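Local atomic coordinates of glucosamine-6-phosphate deaminase (PDB entry 2BKX), a protein that belongs to the glucosamine-6-phosphate isomerase/6-phosphogluconolactonase family, has a Rossmann-like alpha/beta fold and holds fructose -6-phosphate in its pocket. Residues A[62-67]-A[114-119]; A[66-71]-A[77-82]; A[167-170]-A[174-177]. All blocks are in the same frame, centred on the assembly; numbering follows the deposited sequence. Where two conformers were deposited one is given.

From the N terminus, strand 62-69 opens contacts 1 and 2, which share Leu-66 and Asp-67. Both start from the same stretch; contact 2 closes a short loop and contact 1 a longer one. Contact 2 closes first, at 77-82, where helix 80-89 begins. Contact 1 closes later, at 114-119 on helix 109-122. Contact 3 follows in series. It folds 167-170 against 174-177 in the connection between helix 159-165 and strand 178-181. Contacts 2 and 3 meet where Tyr-69 packs on Phe-169 and Pro-176. Contacts 1 and 3 do not touch each other. Fructose -6-phosphate is reached by all three: by Leu-66 and Asp-67 from contacts 1 and 2, and by Arg-167 from contact 3.

Contact 1: residues A[62-67]-A[114-119]. With F6R (fructose -6-phosphate), chain C.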
loop_
_atom_site.group_PDB
_atom_site.type_symbol
_atom_site.label_atom_id
_atom_site.label_comp_id
_atom_site.label_asym_id
_atom_site.label_seq_id
_atom_site.Cartn_x
_atom_site.Cartn_y
_atom_site.Cartn_z
ATOM N N THR A 62 8.940 -12.753 1.625
ATOM C CA THR A 62 9.386 -11.556 2.334
ATOM C C THR A 62 8.401 -10.457 2.025
ATOM O O THR A 62 7.906 -10.401 0.917
ATOM C CB THR A 62 10.799 -11.136 1.852
ATOM O OG1 THR A 62 11.712 -12.215 2.132
ATOM C CG2 THR A 62 11.262 -9.869 2.500
ATOM N N THR A 63 8.134 -9.574 2.995
ATOM C CA THR A 63 7.279 -8.414 2.709
ATOM C C THR A 63 7.896 -7.114 3.160
ATOM O O THR A 63 8.648 -7.074 4.157
ATOM C CB THR A 63 5.881 -8.583 3.342
ATOM O OG1 THR A 63 5.941 -8.513 4.767
ATOM C CG2 THR A 63 5.265 -9.913 2.965
ATOM N N VAL A 64 7.545 -6.045 2.425
ATOM C CA VAL A 64 7.911 -4.679 2.799
ATOM C C VAL A 64 6.628 -3.846 2.719
ATOM O O VAL A 64 5.860 -3.942 1.750
ATOM C CB VAL A 64 9.027 -4.065 1.925
ATOM C CG1 VAL A 64 10.312 -4.811 2.176
ATOM C CG2 VAL A 64 8.713 -4.118 0.462
ATOM N N ASN A 65 6.383 -3.048 3.756
ATOM C CA ASN A 65 5.216 -2.196 3.774
ATOM C C ASN A 65 5.553 -0.782 3.305
ATOM O O ASN A 65 6.680 -0.300 3.464
ATOM C CB ASN A 65 4.575 -2.154 5.166
ATOM C CG ASN A 65 3.393 -3.066 5.275
ATOM O OD1 ASN A 65 2.206 -2.594 5.278
ATOM N ND2 ASN A 65 3.648 -4.334 5.295
ATOM N N LEU A 66 4.550 -0.113 2.760
ATOM C CA LEU A 66 4.702 1.245 2.265
ATOM C C LEU A 66 5.085 2.244 3.319
ATOM O O LEU A 66 5.874 3.155 3.071
ATOM C CB LEU A 66 3.397 1.722 1.612
ATOM C CG LEU A 66 3.034 1.130 0.271
ATOM C CD1 LEU A 66 1.582 1.420 -0.094
ATOM C CD2 LEU A 66 3.929 1.681 -0.816
ATOM N N ASP A 67 4.460 2.139 4.487
ATOM C CA ASP A 67 4.473 3.278 5.389
ATOM C C ASP A 67 4.206 2.935 6.833
ATOM O O ASP A 67 3.769 1.831 7.170
ATOM C CB ASP A 67 3.526 4.397 4.882
ATOM C CG ASP A 67 2.233 3.940 4.365
ATOM O OD1 ASP A 67 1.834 4.627 3.394
ATOM O OD2 ASP A 67 1.595 2.969 4.875
ATOM N N ARG A 114 16.633 5.986 5.441
ATOM C CA ARG A 114 17.774 5.578 4.630
ATOM C C ARG A 114 18.021 4.092 4.755
ATOM O O ARG A 114 18.213 3.429 3.736
ATOM C CB ARG A 114 19.040 6.365 4.980
ATOM C CG ARG A 114 19.005 7.778 4.498
ATOM C CD ARG A 114 20.344 8.516 4.662
ATOM N NE ARG A 114 20.978 8.323 5.963
ATOM C CZ ARG A 114 20.950 9.188 6.979
ATOM N NH1 ARG A 114 21.554 8.878 8.113
ATOM N NH2 ARG A 114 20.312 10.346 6.886
ATOM N N ARG A 115 17.984 3.561 5.976
ATOM C CA ARG A 115 18.192 2.108 6.163
ATOM C C ARG A 115 17.082 1.306 5.518
ATOM O O ARG A 115 17.328 0.241 4.965
ATOM C CB ARG A 115 18.248 1.734 7.637
ATOM C CG ARG A 115 19.479 2.263 8.399
ATOM C CD ARG A 115 19.577 1.679 9.831
ATOM N NE ARG A 115 18.423 2.029 10.679
ATOM C CZ ARG A 115 18.359 3.060 11.542
ATOM N NH1 ARG A 115 19.409 3.867 11.723
ATOM N NH2 ARG A 115 17.237 3.295 12.238
ATOM N N TYR A 116 15.863 1.827 5.543
ATOM C CA TYR A 116 14.735 1.090 4.975
ATOM C C TYR A 116 14.884 1.005 3.475
ATOM O O TYR A 116 14.646 -0.048 2.875
ATOM C CB TYR A 116 13.413 1.752 5.353
ATOM C CG TYR A 116 12.185 0.854 5.108
ATOM C CD1 TYR A 116 11.907 -0.195 5.937
ATOM C CD2 TYR A 116 11.324 1.075 4.032
ATOM C CE1 TYR A 116 10.780 -0.966 5.758
ATOM C CE2 TYR A 116 10.210 0.296 3.803
ATOM C CZ TYR A 116 9.937 -0.736 4.686
ATOM O OH TYR A 116 8.831 -1.561 4.558
ATOM N N GLU A 117 15.254 2.124 2.849
ATOM C CA GLU A 117 15.447 2.126 1.404
ATOM C C GLU A 117 16.554 1.146 1.029
ATOM O O GLU A 117 16.463 0.416 0.049
ATOM C CB GLU A 117 15.771 3.523 0.904
ATOM C CG GLU A 117 15.873 3.653 -0.615
ATOM C CD GLU A 117 14.548 3.583 -1.341
ATOM O OE1 GLU A 117 13.522 4.106 -0.831
ATOM O OE2 GLU A 117 14.509 3.044 -2.465
ATOM N N GLN A 118 17.639 1.160 1.808
ATOM C CA GLN A 118 18.749 0.240 1.575
ATOM C C GLN A 118 18.314 -1.224 1.697
ATOM O O GLN A 118 18.733 -2.068 0.919
ATOM C CB GLN A 118 19.931 0.600 2.490
ATOM C CG GLN A 118 20.664 1.835 2.020
ATOM C CD GLN A 118 21.446 2.566 3.065
ATOM O OE1 GLN A 118 22.003 3.664 2.795
ATOM N NE2 GLN A 118 21.533 2.007 4.247
ATOM N N LEU A 119 17.422 -1.490 2.655
ATOM C CA LEU A 119 16.898 -2.836 2.816
ATOM C C LEU A 119 16.095 -3.243 1.623
ATOM O O LEU A 119 16.260 -4.328 1.114
ATOM C CB LEU A 119 16.075 -2.890 4.079
ATOM C CG LEU A 119 15.308 -4.180 4.359
ATOM C CD1 LEU A 119 16.232 -5.382 4.450
ATOM C CD2 LEU A 119 14.547 -3.946 5.640
HETATM C C1 F6R C . -1.477 2.377 2.484
HETATM C C2 F6R C . -1.109 3.771 2.017
HETATM C C3 F6R C . -2.103 4.893 1.690
HETATM C C4 F6R C . -3.552 4.402 1.498
HETATM C C5 F6R C . -4.529 5.512 1.144
HETATM C C6 F6R C . -5.954 4.985 1.018
HETATM O O1 F6R C . -0.360 1.697 3.089
HETATM O O2 F6R C . 0.071 3.987 1.847
HETATM O O3 F6R C . -1.726 5.482 0.458
HETATM O O4 F6R C . -3.557 3.425 0.464
HETATM O O5 F6R C . -4.477 6.583 2.078
HETATM O O6 F6R C . -6.391 4.539 2.311
HETATM P P F6R C . -7.754 3.718 2.429
HETATM O O1P F6R C . -7.507 2.381 1.786
HETATM O O2P F6R C . -8.781 4.506 1.660
HETATM O O3P F6R C . -8.054 3.593 3.887
#
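Tyr-116 carries its CG opposite the backbone N and beside the carbonyl carbon (chi1 -165°), which sends its ring out from helix 109-122 to Val-64 and Asn-65 of strand 62-69. The turn of the ring about chi2 (74°) leaves Asn-65 O near the ring plane, at the edge. The hydroxyl there donates a hydrogen bond from Tyr-116 OH to Asn-65 O, 2.7 Å long. The donor sits in the carbonyl plane, on a lone pair, with a C=O...O angle of 126°. Asn-65 N is 3.0 Å from the same Tyr-116 OH.

Val-64 adds apolar packing. Its CB points toward the helix and lies 3.6 Å from Tyr-116 OH. The approach to the ring is oblique, with Val-64 CB 4.4 Å from Tyr-116 CZ. The buried surface is small, 138 Å². The backbones stay apart, with Val-64 CA 9.2 Å from Leu-119 CA. The phenol of Tyr-116 bridges the space between helix and strand and brings a polar group into a buried contact.

Beyond Asn-65 the chain enters the ligand pocket. Asp-67 OD2 accepts a 2.9 Å hydrogen bond from O1 of fructose -6-phosphate. Two conformers of Asp-67 were deposited; the bond is described for the one given. Leu-66 CD1 lies 3.6 Å from O2 of the ligand.

Phe-100 O is a second, weak partner of Tyr-116 OH, which could at most share the same proton. Strand 62-69 runs parallel to both strand 31-34 and strand 99-100 in the Rossmann-like sheet. Helix 109-122 covers the Val-64 side, while Thr-63 points away from it and packs on Phe-89 of helix 80-89.

Contact 2: residues A[66-71]-A[77-82]; sequences LDEYAG and PNSYHF. With F6R (fructose -6-phosphate), chain C.
Glu-68 grips the start of helix 80-89 with its carboxylate, at the strand-to-helix connection of the beta-alpha-beta unit made of strand 62-69, helix 80-89 and strand 99-100.

The rings of Tyr-69 and Tyr-80 meet obliquely, centroids 4.8 Å apart and planes at 38°. Tyr-69 CE1 comes to 3.6 Å from Tyr-80 CZ. The edge of the Tyr-69 ring meets the backbone at Asn-78 O, while Tyr-69 OH bonds to Asn-165. Tyr-80 CD1 also lies 3.4 Å from Asp-67 OD2, which is oblique to the ring. This sets the helix start beside a pocket residue.

Ser-79 is the N-cap of the helix: its OG accepts from Phe-82 N at 3.1 Å, and the same OG is hydrogen-bonded to Asp-76 O, its strongest partner. A bend at chi2 (60°) brings the Glu-68 carboxylate round to the helix. Tyr-80 N donates to Glu-68 OE1 at 2.8 Å, on the syn side. Glu-68 OE1 also takes Tyr-69 N, through its anti lone pair, at 2.9 Å. The other oxygen, Glu-68 OE2, accepts from His-81 N at 3.0 Å, tilted out of the carboxylate plane. Four N-H groups hold the carboxylate, two on each oxygen, and fix its rotation. The fourth, His-81 ND1, gives a nearly straight bond (172°) to the anti lone pair of Glu-68 OE2, 2.7 Å away and in the plane of the imidazole.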
loop_
_atom_site.group_PDB
_atom_site.type_symbol
_atom_site.label_atom_id
_atom_site.label_comp_id
_atom_site.label_asym_id
_atom_site.label_seq_id
_atom_site.Cartn_x
_atom_site.Cartn_y
_atom_site.Cartn_z
ATOM N N LEU A 66 4.550 -0.113 2.760
ATOM C CA LEU A 66 4.702 1.245 2.265
ATOM C C LEU A 66 5.085 2.244 3.319
ATOM O O LEU A 66 5.874 3.155 3.071
ATOM C CB LEU A 66 3.397 1.722 1.612
ATOM C CG LEU A 66 3.034 1.130 0.271
ATOM C CD1 LEU A 66 1.582 1.420 -0.094
ATOM C CD2 LEU A 66 3.929 1.681 -0.816
ATOM N N ASP A 67 4.460 2.139 4.487
ATOM C CA ASP A 67 4.473 3.278 5.389
ATOM C C ASP A 67 4.206 2.935 6.833
ATOM O O ASP A 67 3.769 1.831 7.170
ATOM C CB ASP A 67 3.526 4.397 4.882
ATOM C CG ASP A 67 2.233 3.940 4.365
ATOM O OD1 ASP A 67 1.834 4.627 3.394
ATOM O OD2 ASP A 67 1.595 2.969 4.875
ATOM N N GLU A 68 4.503 3.896 7.707
ATOM C CA GLU A 68 4.206 3.802 9.137
ATOM C C GLU A 68 4.097 5.203 9.674
ATOM O O GLU A 68 4.755 6.128 9.178
ATOM C CB GLU A 68 5.281 3.038 9.886
ATOM C CG GLU A 68 5.118 2.920 11.401
ATOM C CD GLU A 68 3.843 2.211 11.841
ATOM O OE1 GLU A 68 2.734 2.757 11.647
ATOM O OE2 GLU A 68 3.965 1.062 12.355
ATOM N N TYR A 69 3.227 5.394 10.654
ATOM C CA TYR A 69 3.081 6.708 11.259
ATOM C C TYR A 69 4.303 7.018 12.147
ATOM O O TYR A 69 4.834 6.152 12.843
ATOM C CB TYR A 69 1.844 6.767 12.129
ATOM C CG TYR A 69 0.518 6.835 11.421
ATOM C CD1 TYR A 69 -0.394 5.793 11.520
ATOM C CD2 TYR A 69 0.144 7.942 10.674
ATOM C CE1 TYR A 69 -1.630 5.852 10.885
ATOM C CE2 TYR A 69 -1.080 8.023 10.039
ATOM C CZ TYR A 69 -1.976 6.998 10.176
ATOM O OH TYR A 69 -3.191 7.132 9.560
ATOM N N ALA A 70 4.724 8.281 12.146
ATOM C CA ALA A 70 5.807 8.717 13.026
ATOM C C ALA A 70 5.317 8.848 14.437
ATOM O O ALA A 70 4.271 9.401 14.702
ATOM C CB ALA A 70 6.393 10.053 12.565
ATOM N N GLY A 71 6.093 8.304 15.353
ATOM C CA GLY A 71 5.830 8.460 16.773
ATOM C C GLY A 71 5.017 7.350 17.381
ATOM O O GLY A 71 4.758 7.399 18.593
ATOM N N PRO A 77 -2.217 0.340 18.821
ATOM C CA PRO A 77 -3.258 -0.205 17.958
ATOM C C PRO A 77 -3.471 0.583 16.679
ATOM O O PRO A 77 -4.100 0.069 15.784
ATOM C CB PRO A 77 -4.487 -0.170 18.868
ATOM C CG PRO A 77 -4.219 0.895 19.810
ATOM C CD PRO A 77 -2.782 0.789 20.119
ATOM N N ASN A 78 -2.960 1.797 16.582
ATOM C CA ASN A 78 -3.073 2.570 15.339
ATOM C C ASN A 78 -1.843 2.510 14.461
ATOM O O ASN A 78 -1.827 3.108 13.390
ATOM C CB ASN A 78 -3.448 4.023 15.626
ATOM C CG ASN A 78 -4.894 4.169 15.866
ATOM O OD1 ASN A 78 -5.711 4.095 14.910
ATOM N ND2 ASN A 78 -5.258 4.310 17.110
ATOM N N SER A 79 -0.827 1.776 14.892
ATOM C CA SER A 79 0.345 1.588 14.042
ATOM C C SER A 79 0.071 0.620 12.919
ATOM O O SER A 79 -0.784 -0.235 13.008
ATOM C CB SER A 79 1.526 1.103 14.845
ATOM O OG SER A 79 1.382 -0.222 15.241
ATOM N N TYR A 80 0.788 0.816 11.825
ATOM C CA TYR A 80 0.692 -0.115 10.724
ATOM C C TYR A 80 1.371 -1.462 10.991
ATOM O O TYR A 80 0.995 -2.474 10.382
ATOM C CB TYR A 80 1.150 0.570 9.435
ATOM C CG TYR A 80 0.163 1.659 8.971
ATOM C CD1 TYR A 80 0.559 2.664 8.106
ATOM C CD2 TYR A 80 -1.163 1.651 9.366
ATOM C CE1 TYR A 80 -0.324 3.642 7.648
ATOM C CE2 TYR A 80 -2.052 2.621 8.922
ATOM C CZ TYR A 80 -1.635 3.614 8.068
ATOM O OH TYR A 80 -2.530 4.563 7.577
ATOM N N HIS A 81 2.340 -1.475 11.897
ATOM C CA HIS A 81 2.846 -2.734 12.426
ATOM C C HIS A 81 1.689 -3.539 13.011
ATOM O O HIS A 81 1.513 -4.697 12.707
ATOM C CB HIS A 81 3.893 -2.555 13.549
ATOM C CG HIS A 81 5.281 -2.280 13.100
ATOM N ND1 HIS A 81 5.676 -1.065 12.560
ATOM C CD2 HIS A 81 6.386 -3.069 13.112
ATOM C CE1 HIS A 81 6.974 -1.117 12.292
ATOM N NE2 HIS A 81 7.426 -2.318 12.601
ATOM N N PHE A 82 0.901 -2.922 13.876
ATOM C CA PHE A 82 -0.223 -3.641 14.490
ATOM C C PHE A 82 -1.222 -4.083 13.462
ATOM O O PHE A 82 -1.682 -5.220 13.491
ATOM C CB PHE A 82 -0.866 -2.694 15.520
ATOM C CG PHE A 82 -2.014 -3.287 16.278
ATOM C CD1 PHE A 82 -1.842 -3.771 17.570
ATOM C CD2 PHE A 82 -3.257 -3.385 15.696
ATOM C CE1 PHE A 82 -2.937 -4.308 18.295
ATOM C CE2 PHE A 82 -4.347 -3.935 16.415
ATOM C CZ PHE A 82 -4.151 -4.412 17.684
HETATM C C1 F6R C . -1.477 2.377 2.484
HETATM C C2 F6R C . -1.109 3.771 2.017
HETATM C C3 F6R C . -2.103 4.893 1.690
HETATM C C4 F6R C . -3.552 4.402 1.498
HETATM C C5 F6R C . -4.529 5.512 1.144
HETATM C C6 F6R C . -5.954 4.985 1.018
HETATM O O1 F6R C . -0.360 1.697 3.089
HETATM O O2 F6R C . 0.071 3.987 1.847
HETATM O O3 F6R C . -1.726 5.482 0.458
HETATM O O4 F6R C . -3.557 3.425 0.464
HETATM O O5 F6R C . -4.477 6.583 2.078
HETATM O O6 F6R C . -6.391 4.539 2.311
HETATM P P F6R C . -7.754 3.718 2.429
HETATM O O1P F6R C . -7.507 2.381 1.786
HETATM O O2P F6R C . -8.781 4.506 1.660
HETATM O O3P F6R C . -8.054 3.593 3.887
HETATM O O HOH W 1 -1.728 3.989 4.763
#

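Contact 3: residues A[167-170]-A[174-177]. With F6R (fructose -6-phosphate), chain C.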
loop_
_atom_site.group_PDB
_atom_site.type_symbol
_atom_site.label_atom_id
_atom_site.label_comp_id
_atom_site.label_asym_id
_atom_site.label_seq_id
_atom_site.Cartn_x
_atom_site.Cartn_y
_atom_site.Cartn_z
ATOM N N ARG A 167 -11.207 8.443 11.174
ATOM C CA ARG A 167 -12.158 7.371 11.483
ATOM C C ARG A 167 -11.556 6.230 12.256
ATOM O O ARG A 167 -12.251 5.509 12.939
ATOM C CB ARG A 167 -12.813 6.842 10.188
ATOM C CG ARG A 167 -11.864 6.136 9.227
ATOM C CD ARG A 167 -12.397 6.095 7.718
ATOM N NE ARG A 167 -11.790 5.041 6.835
ATOM C CZ ARG A 167 -10.940 5.206 5.787
ATOM N NH1 ARG A 167 -10.559 6.429 5.357
ATOM N NH2 ARG A 167 -10.493 4.126 5.081
ATOM N N TYR A 168 -10.238 6.061 12.156
ATOM C CA TYR A 168 -9.576 4.959 12.867
ATOM C C TYR A 168 -9.037 5.298 14.245
ATOM O O TYR A 168 -8.552 4.397 14.942
ATOM C CB TYR A 168 -8.431 4.462 11.985
ATOM C CG TYR A 168 -8.941 3.855 10.683
ATOM C CD1 TYR A 168 -8.578 4.371 9.458
ATOM C CD2 TYR A 168 -9.883 2.831 10.690
ATOM C CE1 TYR A 168 -9.037 3.827 8.295
ATOM C CE2 TYR A 168 -10.360 2.275 9.528
ATOM C CZ TYR A 168 -9.932 2.775 8.324
ATOM O OH TYR A 168 -10.444 2.224 7.180
ATOM N N PHE A 169 -9.088 6.571 14.630
ATOM C CA PHE A 169 -8.477 7.046 15.870
ATOM C C PHE A 169 -9.512 7.399 16.920
ATOM O O PHE A 169 -10.654 7.679 16.576
ATOM C CB PHE A 169 -7.580 8.243 15.565
ATOM C CG PHE A 169 -6.312 7.865 14.893
ATOM C CD1 PHE A 169 -6.281 7.674 13.522
ATOM C CD2 PHE A 169 -5.161 7.667 15.612
ATOM C CE1 PHE A 169 -5.117 7.300 12.894
ATOM C CE2 PHE A 169 -4.004 7.297 14.981
ATOM C CZ PHE A 169 -3.976 7.132 13.635
ATOM N N PRO A 170 -9.106 7.402 18.190
ATOM C CA PRO A 170 -10.046 7.796 19.231
ATOM C C PRO A 170 -10.530 9.210 19.103
ATOM O O PRO A 170 -11.629 9.531 19.510
ATOM C CB PRO A 170 -9.198 7.661 20.507
ATOM C CG PRO A 170 -8.175 6.725 20.216
ATOM C CD PRO A 170 -7.821 6.963 18.753
ATOM N N SER A 174 -5.467 12.711 18.190
ATOM C CA SER A 174 -4.536 11.578 18.215
ATOM C C SER A 174 -4.013 11.209 16.852
ATOM O O SER A 174 -3.133 10.385 16.775
ATOM C CB SER A 174 -5.141 10.287 18.775
ATOM O OG SER A 174 -6.405 10.436 19.386
ATOM N N VAL A 175 -4.585 11.762 15.792
ATOM C CA VAL A 175 -4.098 11.450 14.458
ATOM C C VAL A 175 -2.689 12.040 14.269
ATOM O O VAL A 175 -2.482 13.227 14.437
ATOM C CB VAL A 175 -5.053 11.989 13.385
ATOM C CG1 VAL A 175 -4.534 11.631 12.009
ATOM C CG2 VAL A 175 -6.464 11.382 13.587
ATOM N N PRO A 176 -1.706 11.200 13.918
ATOM C CA PRO A 176 -0.348 11.711 13.754
ATOM C C PRO A 176 -0.230 12.779 12.662
ATOM O O PRO A 176 -1.055 12.844 11.749
ATOM C CB PRO A 176 0.450 10.461 13.391
ATOM C CG PRO A 176 -0.376 9.328 13.975
ATOM C CD PRO A 176 -1.768 9.744 13.819
ATOM N N LYS A 177 0.763 13.641 12.826
ATOM C CA LYS A 177 1.060 14.674 11.854
ATOM C C LYS A 177 2.084 14.257 10.806
ATOM O O LYS A 177 2.145 14.853 9.749
ATOM C CB LYS A 177 1.520 15.934 12.563
ATOM C CG LYS A 177 0.352 16.632 13.296
ATOM C CD LYS A 177 0.756 17.855 14.044
ATOM C CE LYS A 177 -0.486 18.498 14.580
ATOM N NZ LYS A 177 -1.282 19.145 13.494
HETATM C C1 F6R C . -1.477 2.377 2.484
HETATM C C2 F6R C . -1.109 3.771 2.017
HETATM C C3 F6R C . -2.103 4.893 1.690
HETATM C C4 F6R C . -3.552 4.402 1.498
HETATM C C5 F6R C . -4.529 5.512 1.144
HETATM C C6 F6R C . -5.954 4.985 1.018
HETATM O O1 F6R C . -0.360 1.697 3.089
HETATM O O2 F6R C . 0.071 3.987 1.847
HETATM O O3 F6R C . -1.726 5.482 0.458
HETATM O O4 F6R C . -3.557 3.425 0.464
HETATM O O5 F6R C . -4.477 6.583 2.078
HETATM O O6 F6R C . -6.391 4.539 2.311
HETATM P P F6R C . -7.754 3.718 2.429
HETATM O O1P F6R C . -7.507 2.381 1.786
HETATM O O2P F6R C . -8.781 4.506 1.660
HETATM O O3P F6R C . -8.054 3.593 3.887
#
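Phe-169 turns its ring toward Val-175. Its CG is anti to the carbonyl carbon (chi1 -74°), which lays one face of the ring over the backbone of Val-175. Val-175 CA stands above the middle of that face, 4.1 Å from the centroid of the Phe-169 ring, and makes a CH-pi contact. Val-175 CG2, anti to the carbonyl carbon and beside the backbone N, is the branch that meets the ring, 3.7 Å from Phe-169 CD1. At the far end of the ring, Phe-169 CZ lies 3.4 Å from Pro-176 CD, which approaches obliquely. Phe-169 CD2 is 3.6 Å from Ser-174 O.

Both segments belong to the irregular loop between helix 159-165 and strand 178-181, and the phenylalanine packs the loop against itself. The contact is mainly apolar and only partly buried. Arg-162 binds the carbonyls of Val-175 and Pro-176, which ties the second segment back to the helix.

Arg-167 faces the other way, into the ligand pocket. Its CG sits between the backbone N and the carbonyl carbon (chi1 66°), over the centre of the Tyr-168 ring. The chain then runs extended to NE. The phosphate lies at the edge of the guanidinium, and Arg-167 NH2 donates to O3P of fructose -6-phosphate at 2.8 Å. Arg-167 NH2 also makes a weak bond to Tyr-168 OH, while NH1 donates to Ala-164 O.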